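Local coordinates for protein lipase aflb (Neosartorya fumigata, PDB 6IDY) that probably hydrolyses the ester bonds of lipids such as triacylglycerols and binds a calcium ion, at residues S225-L230 with K251-F256; K161-V166 with A188-V193; I147-S152 with I216-A221; D255-S260 with D376-D381. One frame throughout, in Å; residues are numbered along the deposited sequence.

Contact 1: residues S225-L230 with K251-F256; sequences SNVAVL and KVVDDF. With CA (calcium ion), chain D.
Two neighbouring parallel strands of the central sheet of an alpha/beta-hydrolase fold meet here, the outer members of a beta-alpha-beta unit whose helix is 235-245. Backbone bonds set the register. V227 N donates to V252 O (2.8 Å), and V227 O takes D254 N almost straight along its C=O axis. One step on, V229 N reaches D255 O at 2.9 Å. V227 pairs with V253 but V229 with F256, so the second strand spends one residue more, and its chain turns a corner at D254.

The apolar contacts lie mainly on the face of V227, V229, V253 and F256. CG2 of V227 meets CG2 of V253 at 4.0 Å, while V229 touches V253 CG1 through its CG2 and the F256 ring through its CG1. Helix 205-223 covers V227 and V253, and helix 235-245 covers V229 and F256.

The polar contacts gather round D254. N226 ND2 donates to D254 OD1 at 2.8 Å; OD1 lies near the amide plane of N226, while the donor comes in 29° out of the carboxylate plane. OD2 forms a salt bridge with K161, so both oxygens are held. Next along the chain, D255 grips the calcium with both carboxylate oxygens, OD1 and OD2, each at 2.5 Å. D254 belongs to the second shell: water 1, a calcium ligand, donates to D254 O at 2.7 Å.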
loop_
_atom_site.group_PDB
_atom_site.type_symbol
_atom_site.label_atom_id
_atom_site.label_comp_id
_atom_site.label_asym_id
_atom_site.label_seq_id
_atom_site.Cartn_x
_atom_site.Cartn_y
_atom_site.Cartn_z
ATOM N N SER A 225 -13.467 16.515 -12.194
ATOM C CA SER A 225 -13.887 16.362 -10.813
ATOM C C SER A 225 -12.696 16.292 -9.903
ATOM O O SER A 225 -11.603 15.937 -10.337
ATOM C CB SER A 225 -14.675 15.055 -10.677
ATOM O OG SER A 225 -15.079 14.771 -9.348
ATOM N N ASN A 226 -12.916 16.582 -8.621
ATOM C CA ASN A 226 -11.893 16.381 -7.616
ATOM C C ASN A 226 -11.897 14.875 -7.336
ATOM O O ASN A 226 -12.851 14.174 -7.693
ATOM C CB ASN A 226 -12.170 17.202 -6.364
ATOM C CG ASN A 226 -11.671 18.626 -6.465
ATOM O OD1 ASN A 226 -11.316 19.121 -7.541
ATOM N ND2 ASN A 226 -11.618 19.315 -5.342
ATOM N N VAL A 227 -10.812 14.367 -6.775
ATOM C CA VAL A 227 -10.669 12.937 -6.525
ATOM C C VAL A 227 -10.319 12.678 -5.072
ATOM O O VAL A 227 -10.082 13.607 -4.295
ATOM C CB VAL A 227 -9.599 12.303 -7.477
ATOM C CG1 VAL A 227 -9.957 12.514 -8.951
ATOM C CG2 VAL A 227 -8.187 12.819 -7.171
ATOM N N ALA A 228 -10.245 11.398 -4.733
ATOM C CA ALA A 228 -9.774 10.906 -3.463
ATOM C C ALA A 228 -8.651 9.935 -3.781
ATOM O O ALA A 228 -8.601 9.369 -4.878
ATOM C CB ALA A 228 -10.887 10.202 -2.719
ATOM N N VAL A 229 -7.713 9.795 -2.851
ATOM C CA VAL A 229 -6.595 8.870 -2.975
ATOM C C VAL A 229 -6.661 7.931 -1.776
ATOM O O VAL A 229 -6.796 8.397 -0.643
ATOM C CB VAL A 229 -5.217 9.601 -3.031
ATOM C CG1 VAL A 229 -4.067 8.604 -3.021
ATOM C CG2 VAL A 229 -5.111 10.540 -4.243
ATOM N N LEU A 230 -6.567 6.617 -2.022
ATOM C CA LEU A 230 -6.473 5.638 -0.948
ATOM C C LEU A 230 -5.152 4.923 -1.184
ATOM O O LEU A 230 -4.932 4.363 -2.258
ATOM C CB LEU A 230 -7.658 4.660 -0.896
ATOM C CG LEU A 230 -7.747 3.807 0.381
ATOM C CD1 LEU A 230 -9.184 3.543 0.747
ATOM C CD2 LEU A 230 -6.994 2.485 0.227
ATOM N N LYS A 251 -5.060 20.906 -4.867
ATOM C CA LYS A 251 -6.346 21.554 -5.169
ATOM C C LYS A 251 -7.418 20.582 -5.647
ATOM O O LYS A 251 -8.602 20.905 -5.569
ATOM C CB LYS A 251 -6.173 22.667 -6.224
ATOM C CG LYS A 251 -5.291 23.828 -5.774
ATOM C CD LYS A 251 -5.140 24.886 -6.858
ATOM C CE LYS A 251 -4.357 26.074 -6.358
ATOM N NZ LYS A 251 -4.294 27.167 -7.366
ATOM N N VAL A 252 -7.018 19.411 -6.167
ATOM C CA VAL A 252 -7.986 18.465 -6.723
ATOM C C VAL A 252 -8.145 17.184 -5.869
ATOM O O VAL A 252 -8.889 16.287 -6.269
ATOM C CB VAL A 252 -7.713 18.152 -8.224
ATOM C CG1 VAL A 252 -7.796 19.419 -9.075
ATOM C CG2 VAL A 252 -6.374 17.453 -8.428
ATOM N N VAL A 253 -7.478 17.104 -4.705
ATOM C CA VAL A 253 -7.612 15.935 -3.826
ATOM C C VAL A 253 -8.415 16.325 -2.596
ATOM O O VAL A 253 -7.942 17.129 -1.788
ATOM C CB VAL A 253 -6.264 15.228 -3.480
ATOM C CG1 VAL A 253 -6.467 14.086 -2.477
ATOM C CG2 VAL A 253 -5.592 14.701 -4.738
ATOM N N ASP A 254 -9.637 15.774 -2.466
ATOM C CA ASP A 254 -10.521 16.060 -1.331
ATOM C C ASP A 254 -10.232 15.186 -0.119
ATOM O O ASP A 254 -10.502 15.599 1.003
ATOM C CB ASP A 254 -11.999 15.938 -1.735
ATOM C CG ASP A 254 -12.465 16.972 -2.744
ATOM O OD1 ASP A 254 -11.822 18.043 -2.843
ATOM O OD2 ASP A 254 -13.483 16.720 -3.423
ATOM N N ASP A 255 -9.725 13.970 -0.343
ATOM C CA ASP A 255 -9.418 13.031 0.733
ATOM C C ASP A 255 -8.228 12.180 0.392
ATOM O O ASP A 255 -8.119 11.670 -0.724
ATOM C CB ASP A 255 -10.620 12.106 1.024
ATOM C CG ASP A 255 -11.753 12.761 1.796
ATOM O OD1 ASP A 255 -11.587 12.994 3.010
ATOM O OD2 ASP A 255 -12.810 13.026 1.185
ATOM N N PHE A 256 -7.345 12.008 1.371
ATOM C CA PHE A 256 -6.187 11.136 1.275
ATOM C C PHE A 256 -6.356 10.131 2.413
ATOM O O PHE A 256 -6.227 10.494 3.577
ATOM C CB PHE A 256 -4.866 11.954 1.351
ATOM C CG PHE A 256 -3.532 11.229 1.482
ATOM C CD1 PHE A 256 -3.416 9.874 1.179
ATOM C CD2 PHE A 256 -2.391 11.911 1.894
ATOM C CE1 PHE A 256 -2.190 9.211 1.313
ATOM C CE2 PHE A 256 -1.166 11.248 2.024
ATOM C CZ PHE A 256 -1.075 9.903 1.739
HETATM CA CA CA D . -13.801 14.024 3.201
HETATM O O HOH W 1 -12.790 16.039 2.372
HETATM O O HOH W 2 -15.294 14.423 1.428
#

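Contact 2: residues K161-V166 with A188-V193; sequences KPVILV and ADADVV
Three of the five backbone bonds here approach their carbonyls from well above the plane. The most extreme is V163 N to D191 O, where the donor stands 52° out; K161 N to D189 O and D191 N to K161 O do the same more mildly. Only further along do the bonds settle: V193 N lies nearly on the C=O axis of V163, and L165 N meets V193 O in the carbonyl plane at 2.8 Å. The short segments cross at -34°, so the pair is twisted. P162 has no N-H to give, yet it keeps its place in the pairing, with its CA 3.3 Å from D191 O.

Helix 173-178 connects these parallel strands in a beta-alpha-beta unit of the alpha/beta-hydrolase sheet. The face of V163, A190 and V192 holds V163 CG2 against A190 CB at 3.6 Å. L165 joins it by leaning across obliquely: with CG anti to its carbonyl carbon (chi1 -54°), it brings CD1 to 3.9 Å from V192 CB. On the face of I164 and V193 the two side chains lie alongside and point the same way, I164 CG1 being 3.8 Å from V193 CG2. Helix 205-223 packs over P162 and I164 there.

The charged ends of K161 and D191 leave the interface. D191 turns its carboxylate off to accept from G154 N through OD2. K161 bends at three successive torsions, and its NZ forms a salt bridge with D254, beside the calcium site.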
loop_
_atom_site.group_PDB
_atom_site.type_symbol
_atom_site.label_atom_id
_atom_site.label_comp_id
_atom_site.label_asym_id
_atom_site.label_seq_id
_atom_site.Cartn_x
_atom_site.Cartn_y
_atom_site.Cartn_z
ATOM N N LYS A 161 -17.377 9.505 -6.847
ATOM C CA LYS A 161 -16.096 10.184 -6.718
ATOM C C LYS A 161 -14.958 9.265 -7.198
ATOM O O LYS A 161 -14.846 8.147 -6.700
ATOM C CB LYS A 161 -15.873 10.607 -5.249
ATOM C CG LYS A 161 -14.626 11.458 -4.979
ATOM C CD LYS A 161 -14.817 12.883 -5.451
ATOM C CE LYS A 161 -14.137 13.862 -4.544
ATOM N NZ LYS A 161 -15.046 14.331 -3.461
ATOM N N PRO A 162 -14.111 9.702 -8.159
ATOM C CA PRO A 162 -12.981 8.857 -8.571
ATOM C C PRO A 162 -11.996 8.673 -7.417
ATOM O O PRO A 162 -11.676 9.633 -6.723
ATOM C CB PRO A 162 -12.361 9.635 -9.741
ATOM C CG PRO A 162 -13.439 10.612 -10.186
ATOM C CD PRO A 162 -14.116 10.981 -8.902
ATOM N N VAL A 163 -11.585 7.427 -7.160
ATOM C CA VAL A 163 -10.660 7.090 -6.075
ATOM C C VAL A 163 -9.434 6.384 -6.661
ATOM O O VAL A 163 -9.560 5.320 -7.275
ATOM C CB VAL A 163 -11.326 6.286 -4.914
ATOM C CG1 VAL A 163 -10.311 5.929 -3.829
ATOM C CG2 VAL A 163 -12.496 7.054 -4.307
ATOM N N ILE A 164 -8.256 6.992 -6.476
ATOM C CA ILE A 164 -6.999 6.435 -6.962
ATOM C C ILE A 164 -6.421 5.537 -5.885
ATOM O O ILE A 164 -6.115 6.008 -4.788
ATOM C CB ILE A 164 -5.992 7.537 -7.407
ATOM C CG1 ILE A 164 -6.632 8.467 -8.472
ATOM C CG2 ILE A 164 -4.686 6.902 -7.922
ATOM C CD1 ILE A 164 -5.998 9.803 -8.588
ATOM N N LEU A 165 -6.265 4.248 -6.212
ATOM C CA LEU A 165 -5.696 3.256 -5.311
ATOM C C LEU A 165 -4.200 3.164 -5.561
ATOM O O LEU A 165 -3.775 2.758 -6.644
ATOM C CB LEU A 165 -6.385 1.893 -5.473
ATOM C CG LEU A 165 -7.914 1.860 -5.349
ATOM C CD1 LEU A 165 -8.436 0.465 -5.633
ATOM C CD2 LEU A 165 -8.389 2.351 -3.970
ATOM N N VAL A 166 -3.404 3.618 -4.580
ATOM C CA VAL A 166 -1.939 3.673 -4.662
ATOM C C VAL A 166 -1.344 2.452 -3.942
ATOM O O VAL A 166 -1.662 2.222 -2.779
ATOM C CB VAL A 166 -1.367 5.036 -4.157
ATOM C CG1 VAL A 166 0.148 5.107 -4.334
ATOM C CG2 VAL A 166 -2.029 6.211 -4.874
ATOM N N ALA A 188 -18.975 2.881 -0.634
ATOM C CA ALA A 188 -19.019 4.334 -0.804
ATOM C C ALA A 188 -19.350 4.681 -2.256
ATOM O O ALA A 188 -19.315 3.797 -3.122
ATOM C CB ALA A 188 -17.664 4.920 -0.431
ATOM N N ASP A 189 -19.676 5.969 -2.522
ATOM C CA ASP A 189 -19.945 6.468 -3.872
ATOM C C ASP A 189 -18.564 6.808 -4.460
ATOM O O ASP A 189 -18.190 7.973 -4.641
ATOM C CB ASP A 189 -20.905 7.673 -3.833
ATOM C CG ASP A 189 -22.300 7.344 -3.314
ATOM O OD1 ASP A 189 -22.838 6.276 -3.681
ATOM O OD2 ASP A 189 -22.850 8.154 -2.540
ATOM N N ALA A 190 -17.786 5.738 -4.682
ATOM C CA ALA A 190 -16.404 5.739 -5.126
ATOM C C ALA A 190 -16.232 4.950 -6.423
ATOM O O ALA A 190 -16.788 3.861 -6.575
ATOM C CB ALA A 190 -15.536 5.136 -4.035
ATOM N N ASP A 191 -15.443 5.501 -7.344
ATOM C CA ASP A 191 -15.147 4.910 -8.647
ATOM C C ASP A 191 -13.643 4.673 -8.695
ATOM O O ASP A 191 -12.869 5.590 -8.974
ATOM C CB ASP A 191 -15.597 5.866 -9.762
ATOM C CG ASP A 191 -16.165 5.179 -10.983
ATOM O OD1 ASP A 191 -15.874 3.973 -11.182
ATOM O OD2 ASP A 191 -16.891 5.840 -11.739
ATOM N N VAL A 192 -13.234 3.447 -8.373
ATOM C CA VAL A 192 -11.826 3.091 -8.241
ATOM C C VAL A 192 -11.062 2.987 -9.567
ATOM O O VAL A 192 -11.584 2.544 -10.592
ATOM C CB VAL A 192 -11.592 1.819 -7.376
ATOM C CG1 VAL A 192 -12.105 2.011 -5.946
ATOM C CG2 VAL A 192 -12.187 0.559 -8.017
ATOM N N VAL A 193 -9.802 3.414 -9.505
ATOM C CA VAL A 193 -8.771 3.259 -10.527
ATOM C C VAL A 193 -7.542 2.840 -9.729
ATOM O O VAL A 193 -7.445 3.182 -8.546
ATOM C CB VAL A 193 -8.503 4.500 -11.435
ATOM C CG1 VAL A 193 -9.699 4.818 -12.322
ATOM C CG2 VAL A 193 -8.066 5.723 -10.634
#

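Contact 3: residues I147-S152 with I216-A221; sequences IHIPAS and INYISA
The phenol oxygen of Y218 is the best-held polar atom among the touching side chains, and one hydrogen bond grips it: OH to P118 O, in a loop outside the two segments. No hydrogen bond crosses between 147-152 and 216-221 themselves, where the close contacts are all between carbon atoms. With CG anti to the backbone N (chi1 175°), the Y218 ring swings out from the helix towards the two isoleucines. I149 comes to its edge, in the ring plane, setting CD1 3.7 Å from Y218 CE2. I147 approaches obliquely instead, its CD1 3.6 Å from Y218 CD2, so neighbouring carbons on one side of the ring are each met by a different methyl.

I147 and I149 can both do this because they are two apart in an extended chain. H148 between them turns the other way, its ring meeting that of W194 nearly in parallel, and it also pairs by backbone with W194 as part of the antiparallel edge strand of the sheet. In this alpha/beta-hydrolase fold the contact therefore joins the sheet's margin to helix 205-223, which packs across one of its faces.

I219 fills the other half. A bend at chi2 (-66°) carries its CD1 round to I147 CG2 at 3.9 Å, where the two side chains slide past each other in opposite directions. The same methyl meets I149 CD1 tip to tip, also at 3.9 Å. I219 also packs on V193, P162 and I164, further into the sheet.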
loop_
_atom_site.group_PDB
_atom_site.type_symbol
_atom_site.label_atom_id
_atom_site.label_comp_id
_atom_site.label_asym_id
_atom_site.label_seq_id
_atom_site.Cartn_x
_atom_site.Cartn_y
_atom_site.Cartn_z
ATOM N N ILE A 147 -1.675 3.766 -15.134
ATOM C CA ILE A 147 -3.039 3.875 -14.615
ATOM C C ILE A 147 -3.953 2.816 -15.205
ATOM O O ILE A 147 -4.164 2.785 -16.414
ATOM C CB ILE A 147 -3.630 5.303 -14.793
ATOM C CG1 ILE A 147 -2.623 6.400 -14.364
ATOM C CG2 ILE A 147 -4.969 5.432 -14.046
ATOM C CD1 ILE A 147 -2.898 7.806 -14.921
ATOM N N HIS A 148 -4.524 1.972 -14.346
ATOM C CA HIS A 148 -5.489 0.982 -14.791
ATOM C C HIS A 148 -6.873 1.562 -14.550
ATOM O O HIS A 148 -7.295 1.704 -13.401
ATOM C CB HIS A 148 -5.319 -0.372 -14.084
ATOM C CG HIS A 148 -6.241 -1.418 -14.629
ATOM N ND1 HIS A 148 -5.874 -2.211 -15.700
ATOM C CD2 HIS A 148 -7.511 -1.719 -14.276
ATOM C CE1 HIS A 148 -6.911 -3.001 -15.933
ATOM N NE2 HIS A 148 -7.922 -2.737 -15.107
ATOM N N ILE A 149 -7.549 1.942 -15.639
ATOM C CA ILE A 149 -8.900 2.494 -15.603
ATOM C C ILE A 149 -9.875 1.369 -15.979
ATOM O O ILE A 149 -9.899 0.951 -17.140
ATOM C CB ILE A 149 -9.060 3.753 -16.507
ATOM C CG1 ILE A 149 -8.086 4.878 -16.077
ATOM C CG2 ILE A 149 -10.519 4.246 -16.503
ATOM C CD1 ILE A 149 -7.968 6.062 -17.052
ATOM N N PRO A 150 -10.664 0.841 -15.015
ATOM C CA PRO A 150 -11.614 -0.228 -15.356
ATOM C C PRO A 150 -12.649 0.255 -16.368
ATOM O O PRO A 150 -13.009 1.433 -16.365
ATOM C CB PRO A 150 -12.251 -0.577 -14.001
ATOM C CG PRO A 150 -11.242 -0.099 -12.973
ATOM C CD PRO A 150 -10.740 1.177 -13.578
ATOM N N ALA A 151 -13.096 -0.644 -17.255
ATOM C CA ALA A 151 -14.095 -0.346 -18.292
ATOM C C ALA A 151 -15.411 0.203 -17.710
ATOM O O ALA A 151 -16.169 0.844 -18.433
ATOM C CB ALA A 151 -14.368 -1.585 -19.131
ATOM N N SER A 152 -15.654 -0.022 -16.403
ATOM C CA SER A 152 -16.846 0.447 -15.695
ATOM C C SER A 152 -16.716 1.873 -15.143
ATOM O O SER A 152 -17.725 2.426 -14.701
ATOM C CB SER A 152 -17.235 -0.527 -14.582
ATOM O OG SER A 152 -16.152 -0.755 -13.699
ATOM N N ILE A 216 -3.155 11.738 -10.236
ATOM C CA ILE A 216 -4.061 12.713 -9.629
ATOM C C ILE A 216 -4.568 13.713 -10.669
ATOM O O ILE A 216 -5.778 13.811 -10.879
ATOM C CB ILE A 216 -3.445 13.405 -8.384
ATOM C CG1 ILE A 216 -3.303 12.409 -7.197
ATOM C CG2 ILE A 216 -4.305 14.602 -7.978
ATOM C CD1 ILE A 216 -2.366 12.915 -6.033
ATOM N N ASN A 217 -3.644 14.423 -11.338
ATOM C CA ASN A 217 -3.981 15.433 -12.339
ATOM C C ASN A 217 -4.658 14.856 -13.574
ATOM O O ASN A 217 -5.549 15.501 -14.128
ATOM C CB ASN A 217 -2.760 16.272 -12.696
ATOM C CG ASN A 217 -2.380 17.238 -11.599
ATOM O OD1 ASN A 217 -3.199 17.618 -10.749
ATOM N ND2 ASN A 217 -1.135 17.679 -11.605
ATOM N N TYR A 218 -4.303 13.619 -13.955
ATOM C CA TYR A 218 -4.913 12.959 -15.105
ATOM C C TYR A 218 -6.347 12.511 -14.813
ATOM O O TYR A 218 -7.235 12.745 -15.637
ATOM C CB TYR A 218 -4.042 11.793 -15.623
ATOM C CG TYR A 218 -4.693 11.009 -16.742
ATOM C CD1 TYR A 218 -4.581 11.422 -18.066
ATOM C CD2 TYR A 218 -5.460 9.880 -16.472
ATOM C CE1 TYR A 218 -5.217 10.726 -19.096
ATOM C CE2 TYR A 218 -6.096 9.178 -17.491
ATOM C CZ TYR A 218 -5.969 9.600 -18.801
ATOM O OH TYR A 218 -6.594 8.888 -19.789
ATOM N N ILE A 219 -6.563 11.835 -13.674
ATOM C CA ILE A 219 -7.892 11.340 -13.313
ATOM C C ILE A 219 -8.829 12.520 -13.045
ATOM O O ILE A 219 -9.977 12.486 -13.488
ATOM C CB ILE A 219 -7.843 10.274 -12.182
ATOM C CG1 ILE A 219 -7.085 8.990 -12.647
ATOM C CG2 ILE A 219 -9.231 9.940 -11.613
ATOM C CD1 ILE A 219 -7.735 8.115 -13.787
ATOM N N SER A 220 -8.314 13.596 -12.423
ATOM C CA SER A 220 -9.120 14.796 -12.188
ATOM C C SER A 220 -9.547 15.446 -13.515
ATOM O O SER A 220 -10.704 15.856 -13.640
ATOM C CB SER A 220 -8.367 15.798 -11.320
ATOM O OG SER A 220 -9.165 16.937 -11.045
ATOM N N ALA A 221 -8.628 15.505 -14.505
ATOM C CA ALA A 221 -8.880 16.104 -15.825
ATOM C C ALA A 221 -9.947 15.369 -16.635
ATOM O O ALA A 221 -10.895 16.013 -17.088
ATOM C CB ALA A 221 -7.589 16.202 -16.623
#

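Contact 4: residues D255-S260 with D376-D381; sequences DFIAIS and DALSHD. With CA (calcium ion), chain D.
The end of helix 368-379 lies beside strand 253-259 of the alpha/beta-hydrolase sheet, and a calcium site joins the two. I257 and L378 cross at about a right angle, I257 CD1 coming to 4.0 Å from L378 CG. A377 points its methyl at the strand between I257 and D255: its CB is 4.2 Å from I257 CG1 and 3.9 Å from D255 OD1.

The D255 carboxylate faces the carbonyl of A377. D255 OD2 and A377 O come within 3.1 Å, two acceptors brought together by the metal they share. A377 O gives it a ligand at 2.2 Å, and H380 O, just past the helix, another at 2.3 Å. G382 O and two waters complete seven ligand atoms with the bidentate D255. A carbonyl at a helix C-terminal end would probably suit a cation, since the helix dipole is negative there.

H380 thus serves through its backbone, and its imidazole turns back to the helix. There H380 ND1 donates to D376 O at 2.8 Å, the acceptor lying in the ring plane and the N-H on a carbonyl lone pair.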
loop_
_atom_site.group_PDB
_atom_site.type_symbol
_atom_site.label_atom_id
_atom_site.label_comp_id
_atom_site.label_asym_id
_atom_site.label_seq_id
_atom_site.Cartn_x
_atom_site.Cartn_y
_atom_site.Cartn_z
ATOM N N ASP A 255 -9.725 13.970 -0.343
ATOM C CA ASP A 255 -9.418 13.031 0.733
ATOM C C ASP A 255 -8.228 12.180 0.392
ATOM O O ASP A 255 -8.119 11.670 -0.724
ATOM C CB ASP A 255 -10.620 12.106 1.024
ATOM C CG ASP A 255 -11.753 12.761 1.796
ATOM O OD1 ASP A 255 -11.587 12.994 3.010
ATOM O OD2 ASP A 255 -12.810 13.026 1.185
ATOM N N PHE A 256 -7.345 12.008 1.371
ATOM C CA PHE A 256 -6.187 11.136 1.275
ATOM C C PHE A 256 -6.356 10.131 2.413
ATOM O O PHE A 256 -6.227 10.494 3.577
ATOM C CB PHE A 256 -4.866 11.954 1.351
ATOM C CG PHE A 256 -3.532 11.229 1.482
ATOM C CD1 PHE A 256 -3.416 9.874 1.179
ATOM C CD2 PHE A 256 -2.391 11.911 1.894
ATOM C CE1 PHE A 256 -2.190 9.211 1.313
ATOM C CE2 PHE A 256 -1.166 11.248 2.024
ATOM C CZ PHE A 256 -1.075 9.903 1.739
ATOM N N ILE A 257 -6.755 8.891 2.078
ATOM C CA ILE A 257 -6.947 7.811 3.053
ATOM C C ILE A 257 -5.684 6.958 3.013
ATOM O O ILE A 257 -5.371 6.355 1.993
ATOM C CB ILE A 257 -8.263 7.011 2.806
ATOM C CG1 ILE A 257 -9.493 7.953 2.845
ATOM C CG2 ILE A 257 -8.410 5.852 3.827
ATOM C CD1 ILE A 257 -10.643 7.561 1.887
ATOM N N ALA A 258 -4.922 6.969 4.101
ATOM C CA ALA A 258 -3.646 6.272 4.158
ATOM C C ALA A 258 -3.666 5.065 5.087
ATOM O O ALA A 258 -3.749 5.206 6.308
ATOM C CB ALA A 258 -2.545 7.248 4.540
ATOM N N ILE A 259 -3.611 3.865 4.482
ATOM C CA ILE A 259 -3.606 2.579 5.191
ATOM C C ILE A 259 -2.156 2.202 5.487
ATOM O O ILE A 259 -1.336 2.150 4.564
ATOM C CB ILE A 259 -4.341 1.477 4.372
ATOM C CG1 ILE A 259 -5.721 1.969 3.809
ATOM C CG2 ILE A 259 -4.463 0.171 5.157
ATOM C CD1 ILE A 259 -6.829 2.434 4.865
ATOM N N SER A 260 -1.844 1.970 6.784
ATOM C CA SER A 260 -0.510 1.610 7.306
ATOM C C SER A 260 0.581 2.511 6.702
ATOM O O SER A 260 1.557 1.985 6.153
ATOM C CB SER A 260 -0.204 0.136 7.023
ATOM O OG SER A 260 -1.159 -0.710 7.638
ATOM N N ASP A 376 -16.706 7.044 5.921
ATOM C CA ASP A 376 -17.001 8.290 6.627
ATOM C C ASP A 376 -16.210 9.482 6.045
ATOM O O ASP A 376 -16.781 10.564 5.905
ATOM C CB ASP A 376 -16.765 8.130 8.136
ATOM C CG ASP A 376 -17.022 9.396 8.911
ATOM O OD1 ASP A 376 -18.200 9.657 9.251
ATOM O OD2 ASP A 376 -16.058 10.139 9.151
ATOM N N ALA A 377 -14.922 9.277 5.688
ATOM C CA ALA A 377 -14.063 10.310 5.090
ATOM C C ALA A 377 -14.616 10.787 3.748
ATOM O O ALA A 377 -14.636 11.988 3.484
ATOM C CB ALA A 377 -12.653 9.773 4.893
ATOM N N LEU A 378 -15.055 9.840 2.905
ATOM C CA LEU A 378 -15.593 10.119 1.576
ATOM C C LEU A 378 -16.972 10.780 1.589
ATOM O O LEU A 378 -17.320 11.450 0.618
ATOM C CB LEU A 378 -15.613 8.836 0.732
ATOM C CG LEU A 378 -14.242 8.250 0.386
ATOM C CD1 LEU A 378 -14.370 6.844 -0.132
ATOM C CD2 LEU A 378 -13.499 9.125 -0.609
ATOM N N SER A 379 -17.746 10.607 2.675
ATOM C CA SER A 379 -19.099 11.162 2.785
ATOM C C SER A 379 -19.183 12.497 3.537
ATOM O O SER A 379 -20.247 13.112 3.563
ATOM C CB SER A 379 -20.047 10.135 3.398
ATOM O OG SER A 379 -19.616 9.734 4.688
ATOM N N HIS A 380 -18.068 12.962 4.122
ATOM C CA HIS A 380 -18.047 14.217 4.873
ATOM C C HIS A 380 -16.884 15.104 4.467
ATOM O O HIS A 380 -15.829 14.591 4.089
ATOM C CB HIS A 380 -17.928 13.928 6.383
ATOM C CG HIS A 380 -19.073 13.158 6.957
ATOM N ND1 HIS A 380 -19.097 11.776 6.932
ATOM C CD2 HIS A 380 -20.200 13.604 7.560
ATOM C CE1 HIS A 380 -20.235 11.427 7.509
ATOM N NE2 HIS A 380 -20.932 12.493 7.900
ATOM N N ASP A 381 -17.050 16.445 4.617
ATOM C CA ASP A 381 -15.961 17.398 4.395
ATOM C C ASP A 381 -14.932 17.085 5.486
ATOM O O ASP A 381 -15.310 16.718 6.604
ATOM C CB ASP A 381 -16.444 18.858 4.532
ATOM C CG ASP A 381 -17.422 19.345 3.468
ATOM O OD1 ASP A 381 -17.379 18.822 2.326
ATOM O OD2 ASP A 381 -18.211 20.266 3.769
HETATM CA CA CA D . -13.801 14.024 3.201
HETATM O O HOH W 2 -15.294 14.423 1.428
HETATM O O HOH W 1 -12.790 16.039 2.372
#

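How the contacts relate
All four contacts are largely buried and all reach the same sheet. Contacts 1 and 2 are strand-to-strand pairings, held by backbone bonds, and contact directly: strands 161-166 and 227-232 are neighbours, and the K161–D254 salt bridge reaches past 227-232 to the next strand, 253-259. Contact 3 lies at the sheet's margin and is purely apolar between its segments; its helix 205-223 also packs on residues of contacts 1 and 2. Contact 4 shares D255 and F256 with contact 1, and the same calcium and waters, but replaces hydrogen bonds by metal coordination. Contacts 3 and 4 do not touch; their nearest atoms are about 8 Å apart.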